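Local coordinates for kinesin-like protein KIF19 (Mus musculus, PDB 5GSZ), which walks toward microtubule plus ends through this ATP-binding motor domain and regulates the length of motile cilia by depolymerising microtubules at their tips, at residues Y96-F101 with G244-I249; I123-L128 with E194-L199; Y144-S149 with L224-R229. One frame throughout, in Å; residues are numbered along the deposited sequence.

Contact 1: residues Y96-F101 with G244-I249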
loop_
_atom_site.group_PDB
_atom_site.type_symbol
_atom_site.label_atom_id
_atom_site.label_comp_id
_atom_site.label_asym_id
_atom_site.label_seq_id
_atom_site.Cartn_x
_atom_site.Cartn_y
_atom_site.Cartn_z
ATOM N N TYR A 96 -1.885 -6.800 -17.603
ATOM C CA TYR A 96 -2.649 -5.785 -16.900
ATOM C C TYR A 96 -1.850 -5.251 -15.707
ATOM O O TYR A 96 -0.900 -5.882 -15.230
ATOM C CB TYR A 96 -4.006 -6.349 -16.480
ATOM C CG TYR A 96 -4.910 -6.568 -17.675
ATOM C CD1 TYR A 96 -4.732 -7.657 -18.531
ATOM C CD2 TYR A 96 -5.903 -5.647 -17.991
ATOM C CE1 TYR A 96 -5.559 -7.843 -19.640
ATOM C CE2 TYR A 96 -6.728 -5.820 -19.090
ATOM C CZ TYR A 96 -6.552 -6.917 -19.914
ATOM O OH TYR A 96 -7.371 -7.087 -21.017
ATOM N N ASN A 97 -2.217 -4.053 -15.255
ATOM C CA ASN A 97 -1.539 -3.393 -14.145
ATOM C C ASN A 97 -2.368 -3.487 -12.873
ATOM O O ASN A 97 -3.598 -3.573 -12.918
ATOM C CB ASN A 97 -1.252 -1.921 -14.453
ATOM C CG ASN A 97 -0.203 -1.751 -15.509
ATOM O OD1 ASN A 97 0.370 -2.722 -15.987
ATOM N ND2 ASN A 97 0.079 -0.513 -15.863
ATOM N N ALA A 98 -1.678 -3.455 -11.732
ATOM C CA ALA A 98 -2.319 -3.616 -10.437
ATOM C C ALA A 98 -1.515 -2.890 -9.371
ATOM O O ALA A 98 -0.303 -2.710 -9.503
ATOM C CB ALA A 98 -2.462 -5.090 -10.067
ATOM N N THR A 99 -2.202 -2.496 -8.299
ATOM C CA THR A 99 -1.586 -1.706 -7.243
ATOM C C THR A 99 -2.154 -2.079 -5.885
ATOM O O THR A 99 -3.375 -2.143 -5.713
ATOM C CB THR A 99 -1.797 -0.218 -7.479
ATOM O OG1 THR A 99 -1.211 0.150 -8.734
ATOM C CG2 THR A 99 -1.152 0.559 -6.351
ATOM N N VAL A 100 -1.267 -2.282 -4.917
ATOM C CA VAL A 100 -1.652 -2.634 -3.557
ATOM C C VAL A 100 -1.037 -1.616 -2.600
ATOM O O VAL A 100 0.192 -1.469 -2.543
ATOM C CB VAL A 100 -1.210 -4.058 -3.193
ATOM C CG1 VAL A 100 -2.026 -4.554 -2.031
ATOM C CG2 VAL A 100 -1.326 -4.971 -4.386
ATOM N N PHE A 101 -1.895 -0.928 -1.842
ATOM C CA PHE A 101 -1.480 -0.001 -0.798
ATOM C C PHE A 101 -1.706 -0.591 0.577
ATOM O O PHE A 101 -2.792 -1.109 0.866
ATOM C CB PHE A 101 -2.277 1.298 -0.824
ATOM C CG PHE A 101 -2.242 1.991 -2.109
ATOM C CD1 PHE A 101 -1.146 2.772 -2.458
ATOM C CD2 PHE A 101 -3.318 1.901 -2.970
ATOM C CE1 PHE A 101 -1.116 3.452 -3.669
ATOM C CE2 PHE A 101 -3.303 2.561 -4.183
ATOM C CZ PHE A 101 -2.202 3.342 -4.537
ATOM N N GLY A 244 2.912 -6.327 -18.031
ATOM C CA GLY A 244 2.157 -6.045 -16.828
ATOM C C GLY A 244 3.043 -5.435 -15.758
ATOM O O GLY A 244 4.241 -5.681 -15.696
ATOM N N ARG A 245 2.444 -4.612 -14.915
ATOM C CA ARG A 245 3.214 -3.871 -13.933
ATOM C C ARG A 245 2.458 -3.913 -12.614
ATOM O O ARG A 245 1.342 -3.395 -12.520
ATOM C CB ARG A 245 3.453 -2.448 -14.414
ATOM C CG ARG A 245 4.748 -1.881 -13.917
ATOM C CD ARG A 245 5.009 -0.512 -14.496
ATOM N NE ARG A 245 6.219 0.054 -13.910
ATOM C CZ ARG A 245 6.555 1.338 -14.000
ATOM N NH1 ARG A 245 5.756 2.177 -14.653
ATOM N NH2 ARG A 245 7.675 1.787 -13.423
ATOM N N LEU A 246 3.047 -4.570 -11.613
ATOM C CA LEU A 246 2.483 -4.640 -10.273
ATOM C C LEU A 246 3.235 -3.671 -9.368
ATOM O O LEU A 246 4.465 -3.604 -9.409
ATOM C CB LEU A 246 2.547 -6.067 -9.711
ATOM C CG LEU A 246 2.200 -6.177 -8.213
ATOM C CD1 LEU A 246 0.756 -5.748 -7.914
ATOM C CD2 LEU A 246 2.482 -7.550 -7.648
ATOM N N PHE A 247 2.491 -2.906 -8.575
ATOM C CA PHE A 247 3.053 -1.985 -7.598
ATOM C C PHE A 247 2.582 -2.378 -6.213
ATOM O O PHE A 247 1.377 -2.550 -5.998
ATOM C CB PHE A 247 2.633 -0.544 -7.861
ATOM C CG PHE A 247 3.416 0.128 -8.934
ATOM C CD1 PHE A 247 4.635 0.707 -8.654
ATOM C CD2 PHE A 247 2.925 0.207 -10.223
ATOM C CE1 PHE A 247 5.347 1.342 -9.648
ATOM C CE2 PHE A 247 3.639 0.845 -11.206
ATOM C CZ PHE A 247 4.844 1.408 -10.918
ATOM N N MET A 248 3.526 -2.503 -5.278
ATOM C CA MET A 248 3.216 -2.905 -3.907
ATOM C C MET A 248 3.791 -1.859 -2.963
ATOM O O MET A 248 5.016 -1.719 -2.846
ATOM C CB MET A 248 3.749 -4.306 -3.606
ATOM C CG MET A 248 2.938 -5.376 -4.316
ATOM S SD MET A 248 3.417 -7.092 -3.986
ATOM C CE MET A 248 4.999 -7.166 -4.815
ATOM N N ILE A 249 2.911 -1.118 -2.297
ATOM C CA ILE A 249 3.295 0.124 -1.647
ATOM C C ILE A 249 3.023 0.048 -0.155
ATOM O O ILE A 249 1.917 -0.309 0.270
ATOM C CB ILE A 249 2.583 1.323 -2.283
ATOM C CG1 ILE A 249 2.978 1.392 -3.761
ATOM C CG2 ILE A 249 2.958 2.605 -1.532
ATOM C CD1 ILE A 249 2.038 2.208 -4.609
#
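Two neighbouring parallel strands of the central sheet, N97-F101 and G244-I249, run side by side, their directions 5° apart. A98 and V100 each donate their N-H and offer their carbonyl to the other strand: A98 N binds R245 O, A98 O takes F247 N, V100 N binds F247 O, and V100 O receives I249 N at 2.8 Å, nearly along the C=O axis. At the start of the ladder the side chain of N97 adds only a weak bond, from R245 N to OD1, bent to 124°.

One face carries N97, T99, F101, R245, F247 and I249. CB of I249 lies 3.7 Å from V100 O; CG1, anti to the carbonyl carbon, passes the same oxygen less closely; CD1 of I249, running alongside the phenylalanine, ends 3.5 Å from F101 CE1. T99 CG2 covers one face of the F101 ring toward its rim, and I249 CD1 approaches the ring obliquely and touches that same methyl. The other face carries A98, V100, L246 and M248, where L246 CD1 reaches back to A98 CB at 3.9 Å; a small alanine leaves room for it. R245 extends away, its guanidinium lying against F247 CZ and its NH2 bound to Q225 and I179.

The chemistry implied is division of labour: main-chain bonds set the register, while helix 302-307 covers R245, F247 and I249, and helix 123-136 covers L246 and M248.

Contact 2: residues I123-L128 with E194-L199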
loop_
_atom_site.group_PDB
_atom_site.type_symbol
_atom_site.label_atom_id
_atom_site.label_comp_id
_atom_site.label_asym_id
_atom_site.label_seq_id
_atom_site.Cartn_x
_atom_site.Cartn_y
_atom_site.Cartn_z
ATOM N N ILE A 123 3.017 -9.650 2.154
ATOM C CA ILE A 123 2.419 -9.662 0.823
ATOM C C ILE A 123 3.484 -9.748 -0.269
ATOM O O ILE A 123 3.294 -10.450 -1.269
ATOM C CB ILE A 123 1.530 -8.420 0.627
ATOM C CG1 ILE A 123 0.273 -8.510 1.481
ATOM C CG2 ILE A 123 1.162 -8.245 -0.856
ATOM C CD1 ILE A 123 -0.548 -9.736 1.197
ATOM N N TYR A 124 4.587 -9.003 -0.127
ATOM C CA TYR A 124 5.663 -8.998 -1.115
ATOM C C TYR A 124 6.056 -10.403 -1.541
ATOM O O TYR A 124 5.811 -10.798 -2.683
ATOM C CB TYR A 124 6.925 -8.297 -0.596
ATOM C CG TYR A 124 6.813 -6.809 -0.311
ATOM C CD1 TYR A 124 5.868 -6.007 -0.944
ATOM C CD2 TYR A 124 7.665 -6.209 0.600
ATOM C CE1 TYR A 124 5.794 -4.629 -0.664
ATOM C CE2 TYR A 124 7.601 -4.874 0.873
ATOM C CZ TYR A 124 6.670 -4.077 0.252
ATOM O OH TYR A 124 6.641 -2.731 0.551
ATOM N N VAL A 125 6.649 -11.168 -0.625
ATOM C CA VAL A 125 7.206 -12.459 -1.004
ATOM C C VAL A 125 6.100 -13.440 -1.386
ATOM O O VAL A 125 6.271 -14.249 -2.301
ATOM C CB VAL A 125 8.130 -13.020 0.107
ATOM C CG1 VAL A 125 9.205 -12.021 0.502
ATOM C CG2 VAL A 125 7.351 -13.404 1.325
ATOM N N ARG A 126 4.950 -13.384 -0.722
ATOM C CA ARG A 126 3.866 -14.290 -1.104
ATOM C C ARG A 126 3.425 -14.017 -2.529
ATOM O O ARG A 126 3.169 -14.945 -3.304
ATOM C CB ARG A 126 2.682 -14.170 -0.134
ATOM C CG ARG A 126 2.981 -14.759 1.225
ATOM C CD ARG A 126 1.978 -14.410 2.300
ATOM N NE ARG A 126 1.921 -15.534 3.235
ATOM C CZ ARG A 126 2.753 -15.743 4.254
ATOM N NH1 ARG A 126 3.727 -14.889 4.531
ATOM N NH2 ARG A 126 2.619 -16.820 5.005
ATOM N N THR A 127 3.386 -12.746 -2.907
ATOM C CA THR A 127 2.998 -12.389 -4.261
ATOM C C THR A 127 4.096 -12.705 -5.266
ATOM O O THR A 127 3.806 -13.230 -6.347
ATOM C CB THR A 127 2.620 -10.913 -4.316
ATOM O OG1 THR A 127 1.761 -10.614 -3.212
ATOM C CG2 THR A 127 1.890 -10.597 -5.605
ATOM N N LEU A 128 5.354 -12.382 -4.943
ATOM C CA LEU A 128 6.446 -12.776 -5.832
ATOM C C LEU A 128 6.450 -14.275 -6.059
ATOM O O LEU A 128 6.829 -14.748 -7.138
ATOM C CB LEU A 128 7.800 -12.319 -5.286
ATOM C CG LEU A 128 8.241 -10.859 -5.475
ATOM C CD1 LEU A 128 7.485 -9.817 -4.700
ATOM C CD2 LEU A 128 9.714 -10.718 -5.177
ATOM N N GLU A 194 16.138 -15.312 -0.667
ATOM C CA GLU A 194 16.961 -14.228 -1.193
ATOM C C GLU A 194 16.164 -12.931 -1.295
ATOM O O GLU A 194 16.612 -11.877 -0.826
ATOM C CB GLU A 194 17.537 -14.616 -2.552
ATOM C CG GLU A 194 18.402 -15.861 -2.538
ATOM C CD GLU A 194 19.141 -16.051 -3.858
ATOM O OE1 GLU A 194 19.956 -17.000 -3.958
ATOM O OE2 GLU A 194 18.914 -15.240 -4.790
ATOM N N ILE A 195 14.977 -12.992 -1.907
ATOM C CA ILE A 195 14.114 -11.814 -1.998
ATOM C C ILE A 195 13.887 -11.217 -0.620
ATOM O O ILE A 195 14.082 -10.014 -0.397
ATOM C CB ILE A 195 12.779 -12.186 -2.661
ATOM C CG1 ILE A 195 13.006 -12.588 -4.124
ATOM C CG2 ILE A 195 11.800 -11.045 -2.501
ATOM C CD1 ILE A 195 11.929 -13.489 -4.700
ATOM N N MET A 196 13.495 -12.066 0.334
ATOM C CA MET A 196 13.177 -11.611 1.685
ATOM C C MET A 196 14.379 -10.945 2.352
ATOM O O MET A 196 14.231 -9.929 3.042
ATOM C CB MET A 196 12.670 -12.791 2.519
ATOM C CG MET A 196 12.241 -12.411 3.912
ATOM S SD MET A 196 10.890 -11.218 3.875
ATOM C CE MET A 196 10.642 -10.951 5.630
ATOM N N GLN A 197 15.580 -11.499 2.160
ATOM C CA GLN A 197 16.765 -10.850 2.704
ATOM C C GLN A 197 17.026 -9.525 1.995
ATOM O O GLN A 197 17.357 -8.524 2.646
ATOM C CB GLN A 197 17.973 -11.783 2.612
ATOM N N LEU A 198 16.849 -9.497 0.666
ATOM C CA LEU A 198 16.966 -8.250 -0.082
ATOM C C LEU A 198 16.051 -7.184 0.497
ATOM O O LEU A 198 16.491 -6.079 0.832
ATOM C CB LEU A 198 16.616 -8.474 -1.550
ATOM C CG LEU A 198 17.725 -9.013 -2.435
ATOM C CD1 LEU A 198 17.225 -9.275 -3.840
ATOM C CD2 LEU A 198 18.858 -8.036 -2.458
ATOM N N LEU A 199 14.761 -7.519 0.621
ATOM C CA LEU A 199 13.750 -6.560 1.045
ATOM C C LEU A 199 13.897 -6.182 2.509
ATOM O O LEU A 199 13.575 -5.050 2.878
ATOM C CB LEU A 199 12.360 -7.122 0.780
ATOM C CG LEU A 199 12.108 -7.375 -0.698
ATOM C CD1 LEU A 199 10.708 -7.907 -0.949
ATOM C CD2 LEU A 199 12.383 -6.103 -1.480
#
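L128 lays its CD2 methyl against the side chain of I195, 3.4 Å from CG2 and 3.6 Å from CD1, so that one leucine branch sits between two ends of the branched isoleucine. The two side chains cross obliquely. I195 is suited to this place because its CG2 branch, anti to the backbone N, also reaches V125 CG1 at 4.1 Å, and a single residue therefore meets two residues about one turn apart on the facing helix.

V125 is a compact partner. Its CG1, anti to the carbonyl carbon, points across to M196, where SD lies 3.9 Å away; the bend of the methionine at chi2 (61°) brings the sulfur to the valine instead of letting the chain run straight on. At the other end of the interface L199 CD1 comes to Y124 obliquely, 3.8 Å from CD2 and equally close to CB, so the leucine methyl lies beside the CB end of the tyrosine. An alanine here in place of the isoleucine I195 would remove CG1, CG2 and CD1, and would probably leave L128 and V125 less well packed against this helix.

No hydrogen bond joins the two segments; contact is by aliphatic groups, one sulfur and a ring, all buried. The axes run roughly antiparallel, crossing at 149° with 10.1 Å between them. On the flank turned from this interface, T127 OG1 bonds back to I123 O, which also accepts T127 N; the hydroxyl has a further weak bond to T85 OG1.

Y124 and L128 also rest on M248, and L199 on M148, of the central sheet. This is one of the two helical layers that sandwich the mixed sheet of the kinesin motor domain, a P-loop NTPase-clan fold.

Contact 3: residues Y144-S149 with L224-R229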
loop_
_atom_site.group_PDB
_atom_site.type_symbol
_atom_site.label_atom_id
_atom_site.label_comp_id
_atom_site.label_asym_id
_atom_site.label_seq_id
_atom_site.Cartn_x
_atom_site.Cartn_y
_atom_site.Cartn_z
ATOM N N TYR A 144 8.864 -15.287 -20.445
ATOM C CA TYR A 144 8.686 -14.207 -19.484
ATOM C C TYR A 144 10.012 -13.559 -19.117
ATOM O O TYR A 144 11.062 -14.209 -19.074
ATOM C CB TYR A 144 7.987 -14.661 -18.195
ATOM C CG TYR A 144 6.590 -15.189 -18.380
ATOM C CD1 TYR A 144 6.364 -16.492 -18.765
ATOM C CD2 TYR A 144 5.491 -14.357 -18.218
ATOM C CE1 TYR A 144 5.057 -16.976 -18.937
ATOM C CE2 TYR A 144 4.199 -14.821 -18.394
ATOM C CZ TYR A 144 3.987 -16.127 -18.755
ATOM O OH TYR A 144 2.709 -16.589 -18.923
ATOM N N GLU A 145 9.936 -12.253 -18.872
ATOM C CA GLU A 145 10.996 -11.478 -18.244
ATOM C C GLU A 145 10.412 -10.826 -16.998
ATOM O O GLU A 145 9.315 -10.255 -17.044
ATOM C CB GLU A 145 11.570 -10.419 -19.197
ATOM C CG GLU A 145 12.802 -10.866 -19.972
ATOM C CD GLU A 145 13.261 -9.835 -21.002
ATOM O OE1 GLU A 145 12.401 -9.209 -21.664
ATOM O OE2 GLU A 145 14.491 -9.632 -21.127
ATOM N N VAL A 146 11.125 -10.934 -15.881
ATOM C CA VAL A 146 10.676 -10.375 -14.615
ATOM C C VAL A 146 11.805 -9.568 -14.010
ATOM O O VAL A 146 12.906 -10.095 -13.817
ATOM C CB VAL A 146 10.245 -11.467 -13.628
ATOM C CG1 VAL A 146 9.653 -10.826 -12.398
ATOM C CG2 VAL A 146 9.287 -12.409 -14.268
ATOM N N SER A 147 11.527 -8.306 -13.688
ATOM C CA SER A 147 12.413 -7.493 -12.868
ATOM C C SER A 147 11.618 -6.845 -11.741
ATOM O O SER A 147 10.419 -6.586 -11.881
ATOM C CB SER A 147 13.100 -6.421 -13.700
ATOM O OG SER A 147 12.127 -5.553 -14.251
ATOM N N MET A 148 12.293 -6.588 -10.616
ATOM C CA MET A 148 11.683 -5.852 -9.511
ATOM C C MET A 148 12.635 -4.794 -8.988
ATOM O O MET A 148 13.854 -4.962 -9.011
ATOM C CB MET A 148 11.284 -6.747 -8.341
ATOM C CG MET A 148 12.436 -7.484 -7.750
ATOM S SD MET A 148 11.973 -8.397 -6.278
ATOM C CE MET A 148 12.511 -7.293 -4.982
ATOM N N SER A 149 12.061 -3.702 -8.505
ATOM C CA SER A 149 12.821 -2.642 -7.870
ATOM C C SER A 149 12.168 -2.302 -6.548
ATOM O O SER A 149 11.003 -2.624 -6.313
ATOM C CB SER A 149 12.896 -1.401 -8.741
ATOM O OG SER A 149 13.573 -1.698 -9.932
ATOM N N LEU A 224 7.618 -1.230 -3.917
ATOM C CA LEU A 224 8.146 -2.393 -4.608
ATOM C C LEU A 224 7.366 -2.544 -5.919
ATOM O O LEU A 224 6.133 -2.700 -5.909
ATOM C CB LEU A 224 8.031 -3.635 -3.722
ATOM C CG LEU A 224 8.587 -4.902 -4.362
ATOM C CD1 LEU A 224 10.075 -4.780 -4.437
ATOM C CD2 LEU A 224 8.191 -6.132 -3.579
ATOM N N GLN A 225 8.062 -2.440 -7.046
ATOM C CA GLN A 225 7.421 -2.639 -8.336
ATOM C C GLN A 225 8.021 -3.838 -9.046
ATOM O O GLN A 225 9.229 -4.062 -8.998
ATOM C CB GLN A 225 7.499 -1.405 -9.224
ATOM C CG GLN A 225 8.766 -0.617 -9.159
ATOM C CD GLN A 225 8.959 0.193 -10.438
ATOM O OE1 GLN A 225 8.374 -0.134 -11.494
ATOM N NE2 GLN A 225 9.742 1.277 -10.347
ATOM N N VAL A 226 7.146 -4.621 -9.663
ATOM C CA VAL A 226 7.505 -5.821 -10.398
ATOM C C VAL A 226 6.957 -5.678 -11.806
ATOM O O VAL A 226 5.746 -5.509 -11.988
ATOM C CB VAL A 226 6.941 -7.091 -9.743
ATOM C CG1 VAL A 226 7.419 -8.329 -10.506
ATOM C CG2 VAL A 226 7.320 -7.144 -8.291
ATOM N N ALA A 227 7.843 -5.758 -12.794
ATOM C CA ALA A 227 7.482 -5.710 -14.205
ATOM C C ALA A 227 7.536 -7.117 -14.789
ATOM O O ALA A 227 8.392 -7.918 -14.400
ATOM C CB ALA A 227 8.429 -4.784 -14.957
ATOM N N VAL A 228 6.614 -7.427 -15.706
ATOM C CA VAL A 228 6.517 -8.765 -16.311
ATOM C C VAL A 228 6.208 -8.618 -17.800
ATOM O O VAL A 228 5.119 -8.162 -18.171
ATOM C CB VAL A 228 5.453 -9.652 -15.641
ATOM C CG1 VAL A 228 5.361 -10.974 -16.348
ATOM C CG2 VAL A 228 5.772 -9.877 -14.170
ATOM N N ARG A 229 7.141 -9.019 -18.651
ATOM C CA ARG A 229 6.900 -9.054 -20.084
ATOM C C ARG A 229 6.574 -10.480 -20.528
ATOM O O ARG A 229 7.142 -11.454 -20.024
ATOM C CB ARG A 229 8.097 -8.498 -20.853
ATOM C CG ARG A 229 7.771 -8.135 -22.290
ATOM C CD ARG A 229 8.698 -7.080 -22.809
ATOM N NE ARG A 229 10.090 -7.522 -22.819
ATOM C CZ ARG A 229 11.126 -6.693 -22.948
ATOM N NH1 ARG A 229 10.909 -5.389 -23.073
ATOM N NH2 ARG A 229 12.374 -7.163 -22.950
#
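The ion pair between E145 and R229 closes one end of this strand pair: R229 NH2 donates to the syn lone pair of E145 OE1, with the carboxylate and guanidinium planes turned 40° apart. It is modelled very short, NH2 to OE1 2.4 Å, which at this resolution is no sign of unusual strength. Two long, flexible side chains lying alongside each other suit this outer position. Directly beneath them the backbones bond in both directions, E145 N to R229 O and R229 N to E145 O.

The same pair of reciprocal hydrogen bonds recurs at S147 with A227 and at S149 with Q225. This is a regular antiparallel ladder, formed by strands 142-154 and 220-232 toward one side of the mixed sheet of the kinesin motor domain. S149 OG bonds to T185 O.

On the opposite face lie the non-hydrogen-bonded pairs V146-V228 and M148-V226. V226 CG2 turns to M148 CB at 4.0 Å, while V226 CG1 makes a diagonal contact with V146 CG1, 3.8 Å away. The unbranched methionine carries CE to L224 CD1, at 3.5 Å. On this face, at the ion-pair end, V228 CG1 touches the edge of the Y144 ring, whose OH bonds to T138 and Q230.

In the fold
Of the segments described, 96-101 comes first from the N terminus, followed by helix 123-136 and strand 142-154. Helix 192-203 closes the loop of contact 2, and strand 220-232 that of contact 3; since their segments alternate along the chain, these two loops cross. Strand 242-250 then returns to 96-101 and closes contact 1, whose long loop encloses both others. Contacts 1 and 3 belong to one sheet, joined where 242-250 lies next to 220-232: M248 N probably bonds to L224 O. Of the helices of contact 2, 123-136 reaches both, through T127 to L246 and L128 to M148, and 192-203 reaches M148 through L199.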